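Local coordinates for aluminum resistance protein (Clostridium novyi, PDB 3I16) that probably cleaves carbon-sulfur bonds as a pyridoxal-5'-phosphate-dependent lyase of the methionine gamma-lyase family and is implicated in aluminum resistance, at residues L49-E54 against A83-T88; D76-V81 against G285-M290; I309-I314 against I333-K338; A393-P396 against I402-L405. All coordinates share one frame; numbering follows the deposited sequence.

Contact 1 (L49-E54 against A83-T88)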
loop_
_atom_site.group_PDB
_atom_site.type_symbol
_atom_site.label_atom_id
_atom_site.label_comp_id
_atom_site.label_asym_id
_atom_site.label_seq_id
_atom_site.Cartn_x
_atom_site.Cartn_y
_atom_site.Cartn_z
ATOM N N LEU B 49 0.677 21.983 14.736
ATOM C CA LEU B 49 2.076 22.100 14.300
ATOM C C LEU B 49 2.980 21.887 15.496
ATOM O O LEU B 49 3.965 21.155 15.427
ATOM C CB LEU B 49 2.361 23.470 13.724
ATOM C CG LEU B 49 3.815 23.769 13.286
ATOM C CD1 LEU B 49 4.313 22.851 12.134
ATOM C CD2 LEU B 49 3.938 25.258 12.912
ATOM N N ASN B 50 2.637 22.548 16.602
ATOM C CA ASN B 50 3.430 22.446 17.811
ATOM C C ASN B 50 3.550 21.011 18.308
ATOM O O ASN B 50 4.642 20.583 18.690
ATOM C CB ASN B 50 2.843 23.327 18.910
ATOM C CG ASN B 50 3.727 23.378 20.121
ATOM O OD1 ASN B 50 3.401 22.833 21.176
ATOM N ND2 ASN B 50 4.880 23.989 19.967
ATOM N N ALA B 51 2.435 20.270 18.293
ATOM C CA ALA B 51 2.432 18.867 18.733
ATOM C C ALA B 51 3.383 18.034 17.877
ATOM O O ALA B 51 4.141 17.215 18.405
ATOM C CB ALA B 51 1.012 18.301 18.716
ATOM N N PHE B 52 3.376 18.259 16.563
ATOM C CA PHE B 52 4.335 17.575 15.677
ATOM C C PHE B 52 5.790 17.850 16.073
ATOM O O PHE B 52 6.620 16.936 16.153
ATOM C CB PHE B 52 4.178 18.022 14.209
ATOM C CG PHE B 52 3.211 17.195 13.406
ATOM C CD1 PHE B 52 1.835 17.345 13.566
ATOM C CD2 PHE B 52 3.691 16.296 12.463
ATOM C CE1 PHE B 52 0.948 16.588 12.800
ATOM C CE2 PHE B 52 2.836 15.532 11.715
ATOM C CZ PHE B 52 1.453 15.681 11.868
ATOM N N GLN B 53 6.069 19.115 16.338
ATOM C CA GLN B 53 7.421 19.558 16.610
ATOM C C GLN B 53 7.954 19.075 17.943
ATOM O O GLN B 53 9.119 18.692 18.030
ATOM C CB GLN B 53 7.494 21.080 16.489
ATOM C CG GLN B 53 7.196 21.510 15.064
ATOM C CD GLN B 53 7.182 22.991 14.890
ATOM O OE1 GLN B 53 6.936 23.737 15.844
ATOM N NE2 GLN B 53 7.440 23.442 13.660
ATOM N N GLU B 54 7.099 19.067 18.962
ATOM C CA GLU B 54 7.479 18.574 20.276
ATOM C C GLU B 54 7.834 17.098 20.214
ATOM O O GLU B 54 8.747 16.640 20.915
ATOM C CB GLU B 54 6.364 18.821 21.288
ATOM C CG GLU B 54 6.150 20.293 21.617
ATOM C CD GLU B 54 7.295 20.892 22.405
ATOM O OE1 GLU B 54 7.903 20.170 23.239
ATOM O OE2 GLU B 54 7.582 22.099 22.205
ATOM N N ALA B 83 -2.066 13.051 21.805
ATOM C CA ALA B 83 -2.113 13.349 23.239
ATOM C C ALA B 83 -1.716 14.799 23.541
ATOM O O ALA B 83 -2.377 15.467 24.354
ATOM C CB ALA B 83 -1.265 12.344 24.021
ATOM N N ARG B 84 -0.695 15.302 22.836
ATOM C CA ARG B 84 -0.329 16.707 22.951
ATOM C C ARG B 84 -1.412 17.630 22.400
ATOM O O ARG B 84 -1.706 18.651 23.018
ATOM C CB ARG B 84 0.991 17.003 22.248
ATOM C CG ARG B 84 2.186 16.475 23.001
ATOM C CD ARG B 84 3.447 16.681 22.214
ATOM N NE ARG B 84 4.578 16.101 22.926
ATOM C CZ ARG B 84 5.247 16.714 23.896
ATOM N NH1 ARG B 84 4.928 17.952 24.284
ATOM N NH2 ARG B 84 6.261 16.088 24.474
ATOM N N VAL B 85 -2.000 17.288 21.249
ATOM C CA VAL B 85 -3.063 18.121 20.643
ATOM C C VAL B 85 -4.255 18.274 21.587
ATOM O O VAL B 85 -4.773 19.378 21.768
ATOM C CB VAL B 85 -3.550 17.564 19.286
ATOM C CG1 VAL B 85 -4.848 18.238 18.855
ATOM C CG2 VAL B 85 -2.474 17.717 18.217
ATOM N N PHE B 86 -4.672 17.159 22.184
ATOM C CA PHE B 86 -5.791 17.112 23.137
ATOM C C PHE B 86 -5.408 17.386 24.604
ATOM O O PHE B 86 -6.262 17.405 25.484
ATOM C CB PHE B 86 -6.498 15.753 23.032
ATOM C CG PHE B 86 -7.272 15.577 21.755
ATOM C CD1 PHE B 86 -8.502 16.201 21.595
ATOM C CD2 PHE B 86 -6.786 14.801 20.719
ATOM C CE1 PHE B 86 -9.233 16.045 20.417
ATOM C CE2 PHE B 86 -7.521 14.639 19.543
ATOM C CZ PHE B 86 -8.736 15.269 19.397
ATOM N N ASN B 87 -4.132 17.624 24.864
ATOM C CA ASN B 87 -3.646 17.859 26.216
ATOM C C ASN B 87 -4.058 16.751 27.174
ATOM O O ASN B 87 -4.575 17.015 28.257
ATOM C CB ASN B 87 -4.086 19.240 26.730
ATOM C CG ASN B 87 -3.583 20.371 25.848
ATOM O OD1 ASN B 87 -2.377 20.482 25.621
ATOM N ND2 ASN B 87 -4.501 21.222 25.349
ATOM N N THR B 88 -3.841 15.504 26.766
ATOM C CA THR B 88 -4.157 14.360 27.625
ATOM C C THR B 88 -2.865 13.627 27.954
ATOM O O THR B 88 -1.829 13.881 27.356
ATOM C CB THR B 88 -5.077 13.377 26.921
ATOM O OG1 THR B 88 -4.443 12.940 25.709
ATOM C CG2 THR B 88 -6.436 14.028 26.615
#
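Ala51 and Glu54, one turn apart on helix 17-54, meet Arg84 and Val85 at the end of helix 73-86. The methyl CB of Ala51 lies 3.6 Å from CG2 of Val85 and 3.8 Å from CB of Arg84, the first carbon of the arginine chain. A side chain as small as alanine suits this place because the helices come close: the CA atoms of Ala51 and Arg84 are 5.5 Å apart. Val85, buried and branched at CB, turns one methyl to the alanine.

From CB outward Arg84 runs extended to NE (chi2 175°, chi3 -177°), which carries its guanidinium along helix 17-54 as far as Glu54. There CB of Glu54 sits over one face of the flat group, not over its centre but nearer NH1 of Arg84, at 3.4 Å from that nitrogen. The glutamate chain bends at chi2 (-69°), and its OE1 ends 3.9 Å from NH1 of Arg84. This is a long salt bridge with the oxygen well out of the guanidinium plane, and no N-H points at it. The stronger partner of the arginine is Glu55, which forms a salt bridge with NE.

Behind the arginine, helix 73-86 closes in a Schellman motif, with Asn87 at positive phi. Also on helix 17-54, Asn50 and Gln53 hydrogen-bond to Tyr13 of the second subunit.

No hydrogen bond crosses between the two segments. Their cohesion therefore rests on the Ala51 methyl against Val85 and CB of Arg84, and on the long arginine chain lying along Ala51 and Glu54, with a charge attraction that is probably modest.

Contact 2 (D76-V81 against G285-M290). With EDO (1,2-ethanediol), chain M.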
loop_
_atom_site.group_PDB
_atom_site.type_symbol
_atom_site.label_atom_id
_atom_site.label_comp_id
_atom_site.label_asym_id
_atom_site.label_seq_id
_atom_site.Cartn_x
_atom_site.Cartn_y
_atom_site.Cartn_z
ATOM N N ASP B 76 3.523 4.770 17.559
ATOM C CA ASP B 76 3.723 5.265 18.916
ATOM C C ASP B 76 3.842 6.785 18.964
ATOM O O ASP B 76 3.324 7.401 19.872
ATOM C CB ASP B 76 4.984 4.645 19.542
ATOM C CG ASP B 76 4.879 3.130 19.720
ATOM O OD1 ASP B 76 3.758 2.572 19.630
ATOM O OD2 ASP B 76 5.936 2.503 19.947
ATOM N N SER B 77 4.546 7.377 18.006
ATOM C CA SER B 77 4.703 8.822 17.980
ATOM C C SER B 77 3.393 9.525 17.582
ATOM O O SER B 77 3.158 10.645 18.004
ATOM C CB SER B 77 5.864 9.242 17.083
ATOM O OG SER B 77 7.111 8.796 17.637
ATOM N N LEU B 78 2.531 8.857 16.812
ATOM C CA LEU B 78 1.252 9.451 16.415
ATOM C C LEU B 78 0.314 9.542 17.629
ATOM O O LEU B 78 -0.418 10.524 17.779
ATOM C CB LEU B 78 0.601 8.657 15.269
ATOM C CG LEU B 78 -0.744 9.185 14.761
ATOM C CD1 LEU B 78 -0.565 10.636 14.256
ATOM C CD2 LEU B 78 -1.319 8.250 13.666
ATOM N N ASP B 79 0.344 8.525 18.490
ATOM C CA ASP B 79 -0.420 8.560 19.728
ATOM C C ASP B 79 0.041 9.744 20.597
ATOM O O ASP B 79 -0.791 10.480 21.157
ATOM C CB ASP B 79 -0.285 7.266 20.515
ATOM C CG ASP B 79 -0.989 6.085 19.858
ATOM O OD1 ASP B 79 -1.792 6.256 18.913
ATOM O OD2 ASP B 79 -0.701 4.949 20.280
ATOM N N ALA B 80 1.354 9.947 20.652
ATOM C CA ALA B 80 1.949 11.034 21.425
ATOM C C ALA B 80 1.575 12.386 20.863
ATOM O O ALA B 80 1.299 13.320 21.622
ATOM C CB ALA B 80 3.498 10.874 21.492
ATOM N N VAL B 81 1.585 12.510 19.535
ATOM C CA VAL B 81 1.158 13.768 18.901
ATOM C C VAL B 81 -0.312 14.068 19.234
ATOM O O VAL B 81 -0.650 15.207 19.566
ATOM C CB VAL B 81 1.371 13.756 17.369
ATOM C CG1 VAL B 81 0.698 14.952 16.708
ATOM C CG2 VAL B 81 2.868 13.732 17.041
ATOM N N GLY B 285 0.890 0.431 6.280
ATOM C CA GLY B 285 1.397 1.492 5.430
ATOM C C GLY B 285 0.568 2.757 5.353
ATOM O O GLY B 285 0.803 3.580 4.470
ATOM N N VAL B 286 -0.371 2.964 6.274
ATOM C CA VAL B 286 -1.231 4.153 6.193
ATOM C C VAL B 286 -0.946 5.234 7.244
ATOM O O VAL B 286 -1.655 6.237 7.316
ATOM C CB VAL B 286 -2.723 3.753 6.237
ATOM C CG1 VAL B 286 -3.042 2.820 5.055
ATOM C CG2 VAL B 286 -3.082 3.141 7.588
ATOM N N VAL B 287 0.114 5.053 8.025
ATOM C CA VAL B 287 0.433 5.991 9.092
ATOM C C VAL B 287 0.757 7.380 8.548
ATOM O O VAL B 287 0.318 8.396 9.125
ATOM C CB VAL B 287 1.561 5.468 10.017
ATOM C CG1 VAL B 287 2.909 5.635 9.364
ATOM C CG2 VAL B 287 1.522 6.203 11.340
ATOM N N ARG B 288 1.450 7.466 7.417
ATOM C CA ARG B 288 1.747 8.805 6.894
ATOM C C ARG B 288 0.461 9.607 6.613
ATOM O O ARG B 288 0.407 10.795 6.887
ATOM C CB ARG B 288 2.624 8.777 5.654
ATOM C CG ARG B 288 3.072 10.164 5.234
ATOM C CD ARG B 288 3.948 10.171 3.997
ATOM N NE ARG B 288 3.170 9.861 2.803
ATOM C CZ ARG B 288 3.350 8.823 1.980
ATOM N NH1 ARG B 288 4.358 7.958 2.128
ATOM N NH2 ARG B 288 2.527 8.686 0.943
ATOM N N SER B 289 -0.559 8.961 6.068
ATOM C CA SER B 289 -1.811 9.648 5.749
ATOM C C SER B 289 -2.542 10.072 7.019
ATOM O O SER B 289 -3.336 11.041 7.002
ATOM C CB SER B 289 -2.712 8.761 4.870
ATOM O OG SER B 289 -3.189 7.651 5.612
HETATM N N MSE B 290 -2.309 9.350 8.117
HETATM C CA MSE B 290 -2.933 9.727 9.394
HETATM C C MSE B 290 -2.276 10.964 9.977
HETATM O O MSE B 290 -2.974 11.853 10.487
HETATM C CB MSE B 290 -2.927 8.588 10.389
HETATM C CG MSE B 290 -4.031 7.603 10.123
HETATM SE SE MSE B 290 -3.961 6.196 11.407
HETATM C CE MSE B 290 -2.722 4.998 10.487
HETATM C C1 EDO M . -0.880 11.069 0.892
HETATM O O1 EDO M . 0.263 10.562 0.172
HETATM C C2 EDO M . -0.814 10.756 2.382
HETATM O O2 EDO M . 0.423 11.213 2.937
#
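Leu78 of helix 73-86 meets Met290, a selenomethionine, and Val287 of helix 287-318, while the guanidinium of Arg288, which binds a 1,2-ethanediol, lies outside the contact with helix 73-86. At its edge and in its plane lies O1 of the diol, a molecule probably from the crystallisation liquor. NH2 of Arg288 gives it a nearly straight hydrogen bond (3.0 Å, 170°), and NE of Arg288 bonds O2 of the same diol at 3.1 Å, so two donors hold the two hydroxyl ends. Phe383 of the second subunit and Asn64 of the third pack on this arginine.

Between the helices the contact is wholly apolar, and leucine, valine and methionine suit such a buried helix-helix seam. Leu78 sends CG anti to its backbone nitrogen (chi1 -180°), and CD2 reaches CB of Met290 at 3.7 Å and CG2 of Val287 at 4.2 Å; in the Met290 conformer described, the two longer chains cross at about a right angle. Tyr291 also packs on Leu78. Val287 opens helix 287-318, and Val286 before it takes the N-cap position. The carbonyl oxygen of Val286 accepts OG of Ser289 at 2.7 Å as well as the backbone N of Met290, a double grip that ties down the first turn.

Contact 3 (I309-I314 against I333-K338)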
loop_
_atom_site.group_PDB
_atom_site.type_symbol
_atom_site.label_atom_id
_atom_site.label_comp_id
_atom_site.label_asym_id
_atom_site.label_seq_id
_atom_site.Cartn_x
_atom_site.Cartn_y
_atom_site.Cartn_z
ATOM N N ILE B 309 -22.685 26.499 7.359
ATOM C CA ILE B 309 -23.235 27.831 7.612
ATOM C C ILE B 309 -23.925 28.363 6.353
ATOM O O ILE B 309 -25.027 28.913 6.427
ATOM C CB ILE B 309 -22.133 28.812 8.114
ATOM C CG1 ILE B 309 -21.560 28.304 9.460
ATOM C CG2 ILE B 309 -22.702 30.190 8.250
ATOM C CD1 ILE B 309 -20.276 28.998 9.948
ATOM N N LEU B 310 -23.282 28.202 5.201
ATOM C CA LEU B 310 -23.896 28.593 3.933
ATOM C C LEU B 310 -25.209 27.811 3.709
ATOM O O LEU B 310 -26.194 28.376 3.279
ATOM C CB LEU B 310 -22.961 28.327 2.772
ATOM C CG LEU B 310 -23.557 28.367 1.356
ATOM C CD1 LEU B 310 -24.044 29.756 1.028
ATOM C CD2 LEU B 310 -22.491 27.874 0.350
ATOM N N CYS B 311 -25.168 26.500 3.946
ATOM C CA CYS B 311 -26.345 25.665 3.787
ATOM C C CYS B 311 -27.448 26.206 4.691
ATOM O O CYS B 311 -28.549 26.401 4.238
ATOM C CB CYS B 311 -26.027 24.217 4.143
ATOM S SG CYS B 311 -27.464 23.122 3.958
ATOM N N SER B 312 -27.127 26.490 5.954
ATOM C CA SER B 312 -28.109 27.038 6.887
ATOM C C SER B 312 -28.813 28.281 6.327
ATOM O O SER B 312 -30.069 28.354 6.263
ATOM C CB SER B 312 -27.424 27.395 8.208
ATOM O OG SER B 312 -28.308 27.986 9.145
ATOM N N ARG B 313 -28.023 29.271 5.925
ATOM C CA ARG B 313 -28.617 30.526 5.481
ATOM C C ARG B 313 -29.328 30.400 4.124
ATOM O O ARG B 313 -30.418 30.903 3.977
ATOM C CB ARG B 313 -27.574 31.646 5.459
ATOM C CG ARG B 313 -28.140 33.030 5.158
ATOM C CD ARG B 313 -29.295 33.404 6.084
ATOM N NE ARG B 313 -29.593 34.818 5.970
ATOM C CZ ARG B 313 -30.529 35.470 6.648
ATOM N NH1 ARG B 313 -31.298 34.854 7.541
ATOM N NH2 ARG B 313 -30.676 36.778 6.433
ATOM N N ILE B 314 -28.729 29.725 3.144
ATOM C CA ILE B 314 -29.388 29.601 1.832
ATOM C C ILE B 314 -30.733 28.837 1.924
ATOM O O ILE B 314 -31.724 29.230 1.282
ATOM C CB ILE B 314 -28.453 29.004 0.741
ATOM C CG1 ILE B 314 -28.930 29.393 -0.669
ATOM C CG2 ILE B 314 -28.319 27.488 0.871
ATOM C CD1 ILE B 314 -27.955 28.930 -1.792
ATOM N N ILE B 333 -19.923 20.008 12.775
ATOM C CA ILE B 333 -20.047 20.450 11.386
ATOM C C ILE B 333 -21.394 20.151 10.735
ATOM O O ILE B 333 -21.560 20.366 9.539
ATOM C CB ILE B 333 -18.907 19.860 10.486
ATOM C CG1 ILE B 333 -18.980 18.328 10.385
ATOM C CG2 ILE B 333 -17.540 20.317 11.000
ATOM C CD1 ILE B 333 -18.150 17.746 9.234
ATOM N N ILE B 334 -22.358 19.664 11.502
ATOM C CA ILE B 334 -23.598 19.196 10.897
ATOM C C ILE B 334 -24.630 20.311 10.752
ATOM O O ILE B 334 -24.730 21.152 11.639
ATOM C CB ILE B 334 -24.202 18.020 11.700
ATOM C CG1 ILE B 334 -23.209 16.861 11.762
ATOM C CG2 ILE B 334 -25.498 17.534 11.050
ATOM C CD1 ILE B 334 -23.720 15.662 12.540
ATOM N N GLN B 335 -25.333 20.339 9.614
ATOM C CA GLN B 335 -26.427 21.264 9.381
ATOM C C GLN B 335 -27.685 20.467 9.113
ATOM O O GLN B 335 -27.675 19.635 8.204
ATOM C CB GLN B 335 -26.156 22.169 8.174
ATOM C CG GLN B 335 -27.276 23.151 7.930
ATOM C CD GLN B 335 -27.510 24.037 9.140
ATOM O OE1 GLN B 335 -26.555 24.558 9.715
ATOM N NE2 GLN B 335 -28.780 24.228 9.522
ATOM N N SER B 336 -28.762 20.735 9.862
ATOM C CA SER B 336 -30.037 20.037 9.712
ATOM C C SER B 336 -31.034 20.926 8.975
ATOM O O SER B 336 -31.056 22.142 9.222
ATOM C CB SER B 336 -30.618 19.669 11.090
ATOM O OG SER B 336 -29.657 19.019 11.918
ATOM N N ILE B 337 -31.849 20.313 8.107
ATOM C CA ILE B 337 -32.873 21.002 7.325
ATOM C C ILE B 337 -34.186 20.205 7.458
ATOM O O ILE B 337 -34.229 19.033 7.095
ATOM C CB ILE B 337 -32.497 21.032 5.823
ATOM C CG1 ILE B 337 -31.033 21.436 5.605
ATOM C CG2 ILE B 337 -33.435 21.922 5.037
ATOM C CD1 ILE B 337 -30.579 21.216 4.203
ATOM N N LYS B 338 -35.242 20.838 7.972
ATOM C CA LYS B 338 -36.540 20.203 8.124
ATOM C C LYS B 338 -37.308 20.500 6.848
ATOM O O LYS B 338 -37.655 21.650 6.574
ATOM C CB LYS B 338 -37.273 20.741 9.358
ATOM C CG LYS B 338 -38.612 20.054 9.660
ATOM C CD LYS B 338 -39.279 20.487 10.998
ATOM C CE LYS B 338 -38.437 20.083 12.228
ATOM N NZ LYS B 338 -39.147 20.211 13.548
#
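Helix 287-318 packs here on strand 335-338 of the antiparallel sheet, with Cys311 and Ser312 facing Gln335 and Ile337. The short axes run nearly side by side, 8.4 Å apart and 21° from parallel. In the Ile337 conformer described, SG of Cys311 lies 3.7 Å from CD1 of Ile337, and it is 4.0 Å from CG of Gln335; anti to its backbone nitrogen, the sulfur reaches between the methyl end of the isoleucine and the aliphatic CG of the glutamine. A small, weakly polar thiol suits such a buried place, and Ile418 of helix 411-425 packs on it as well.

The layer is a helix-on-sheet arrangement in the C-terminal part of a chain whose family belongs to the PLP-dependent aminotransferase clan. At its polar edge the chain of Gln335 bends at chi2 (59°), laying its amide against Ser312: OE1 of Gln335 comes 3.3 Å from CB of Ser312, a packing contact. No hydrogen bond crosses between the segments. OE1 of Gln335 instead accepts from Arg330, while NE2 of Gln335 bonds the carbonyl of its own neighbour, Ser336 O, at 3.1 Å and 142°, the donor tilted out of that carbonyl's plane. The carbonyl oxygen of Pro324 is bonded to both NE2 of Gln335 and OG of Ser312.

Contact 4 (A393-P396 against I402-L405)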
loop_
_atom_site.group_PDB
_atom_site.type_symbol
_atom_site.label_atom_id
_atom_site.label_comp_id
_atom_site.label_asym_id
_atom_site.label_seq_id
_atom_site.Cartn_x
_atom_site.Cartn_y
_atom_site.Cartn_z
ATOM N N ALA B 393 -24.785 13.745 2.855
ATOM C CA ALA B 393 -26.069 14.071 3.447
ATOM C C ALA B 393 -26.733 12.773 3.827
ATOM O O ALA B 393 -26.653 11.800 3.055
ATOM C CB ALA B 393 -26.971 14.791 2.454
ATOM N N ASP B 394 -27.409 12.754 4.978
ATOM C CA ASP B 394 -28.156 11.567 5.405
ATOM C C ASP B 394 -29.466 11.948 6.089
ATOM O O ASP B 394 -29.589 13.049 6.645
ATOM C CB ASP B 394 -27.287 10.564 6.156
ATOM C CG ASP B 394 -26.316 11.203 7.081
ATOM O OD1 ASP B 394 -26.726 11.657 8.154
ATOM O OD2 ASP B 394 -25.121 11.219 6.738
ATOM N N ALA B 395 -30.471 11.077 5.969
ATOM C CA ALA B 395 -31.803 11.403 6.453
ATOM C C ALA B 395 -32.711 10.217 6.704
ATOM O O ALA B 395 -33.219 9.635 5.721
ATOM C CB ALA B 395 -32.478 12.290 5.451
ATOM N N PRO B 396 -32.963 9.883 8.000
ATOM C CA PRO B 396 -33.918 8.823 8.353
ATOM C C PRO B 396 -35.242 9.103 7.699
ATOM O O PRO B 396 -35.704 10.253 7.731
ATOM C CB PRO B 396 -34.055 8.967 9.868
ATOM C CG PRO B 396 -32.756 9.531 10.310
ATOM C CD PRO B 396 -32.266 10.408 9.194
ATOM N N ILE B 402 -36.139 15.357 8.231
ATOM C CA ILE B 402 -34.978 16.184 8.466
ATOM C C ILE B 402 -33.799 15.560 7.718
ATOM O O ILE B 402 -33.622 14.353 7.760
ATOM C CB ILE B 402 -34.668 16.265 9.964
ATOM C CG1 ILE B 402 -35.889 16.809 10.726
ATOM C CG2 ILE B 402 -33.440 17.151 10.196
ATOM C CD1 ILE B 402 -35.786 16.687 12.234
ATOM N N ALA B 403 -33.041 16.385 6.998
ATOM C CA ALA B 403 -31.827 15.962 6.304
ATOM C C ALA B 403 -30.666 16.513 7.118
ATOM O O ALA B 403 -30.774 17.609 7.688
ATOM C CB ALA B 403 -31.807 16.536 4.883
ATOM N N TYR B 404 -29.570 15.761 7.190
ATOM C CA TYR B 404 -28.379 16.174 7.906
ATOM C C TYR B 404 -27.256 16.238 6.874
ATOM O O TYR B 404 -26.936 15.238 6.243
ATOM C CB TYR B 404 -28.077 15.187 9.036
ATOM C CG TYR B 404 -29.251 15.042 9.991
ATOM C CD1 TYR B 404 -29.294 15.744 11.184
ATOM C CD2 TYR B 404 -30.325 14.215 9.684
ATOM C CE1 TYR B 404 -30.379 15.620 12.055
ATOM C CE2 TYR B 404 -31.413 14.098 10.529
ATOM C CZ TYR B 404 -31.432 14.801 11.715
ATOM O OH TYR B 404 -32.492 14.671 12.564
ATOM N N LEU B 405 -26.684 17.430 6.695
ATOM C CA LEU B 405 -25.679 17.695 5.684
ATOM C C LEU B 405 -24.410 18.015 6.434
ATOM O O LEU B 405 -24.441 18.774 7.413
ATOM C CB LEU B 405 -26.148 18.898 4.846
ATOM C CG LEU B 405 -25.498 19.466 3.579
ATOM C CD1 LEU B 405 -24.069 19.978 3.797
ATOM C CD2 LEU B 405 -25.565 18.446 2.446
HETATM O O HOH W 1 -35.352 12.596 8.776
#
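Ala393 and Leu405 face each other as a non-hydrogen-bonded pair, with CB of Ala393 3.9 Å from CD2 of Leu405. Next along the strands, the methyls of Ala395 and Ala403 stand 4.3 Å apart. Leu345 of helix 342-354 packs on both these alanines, and Ile352 on Ala393 and Leu405, so the small alanines let this helix settle close beside bulkier Leu405.

Asp394 and Tyr404 form the hydrogen-bonded pair of the antiparallel hairpin 392-396/402-406. Asp394 N gives to Tyr404 O at 2.8 Å (160°), and Tyr404 N returns the bond to Asp394 O at 2.8 Å. The backbone oxygen of Asp394 also lies in plane at the edge of the tyrosine ring, 3.3 Å from CD2 of Tyr404. With CG beside its backbone nitrogen (chi1 -57°), Tyr404 carries its ring along the neighbouring strand, where CE2 meets CD of Pro396 at 4.0 Å. One water donates to both Pro396 O and Ile402 O, bridging the strands near the turn.

OH of Tyr404 bonds Gly189 O, and OD1 of Asp394 bonds the hydroxyl of Tyr188. Asp394 lies about 8 Å from the bound pyridoxal-5'-phosphate, side chain to cofactor, so these bonds tie the hairpin to a loop near the cofactor.

Overall arrangement
Contacts 2, 3 and 4 are buried, whereas contact 1 runs from a buried seam out to an exposed, charged edge. Contacts 1 and 2 share helix 73-86 and touch where Val81 packs on Ala51 and Phe52. Helix 287-318 runs from contact 2 to contact 3; the centres of these two lie about 33 Å apart on opposite sides of the chain's centre. Contacts 3 and 4 meet in one sheet, since strands 335-338 and 402-406 are neighbours, probably hydrogen-bonded between Gln335 and Leu405 and between Ile337 and Ala403. Their chemistry differs accordingly: side-chain packing joins the first three, with one long salt bridge in contact 1, while backbone hydrogen bonds join the strands of contact 4.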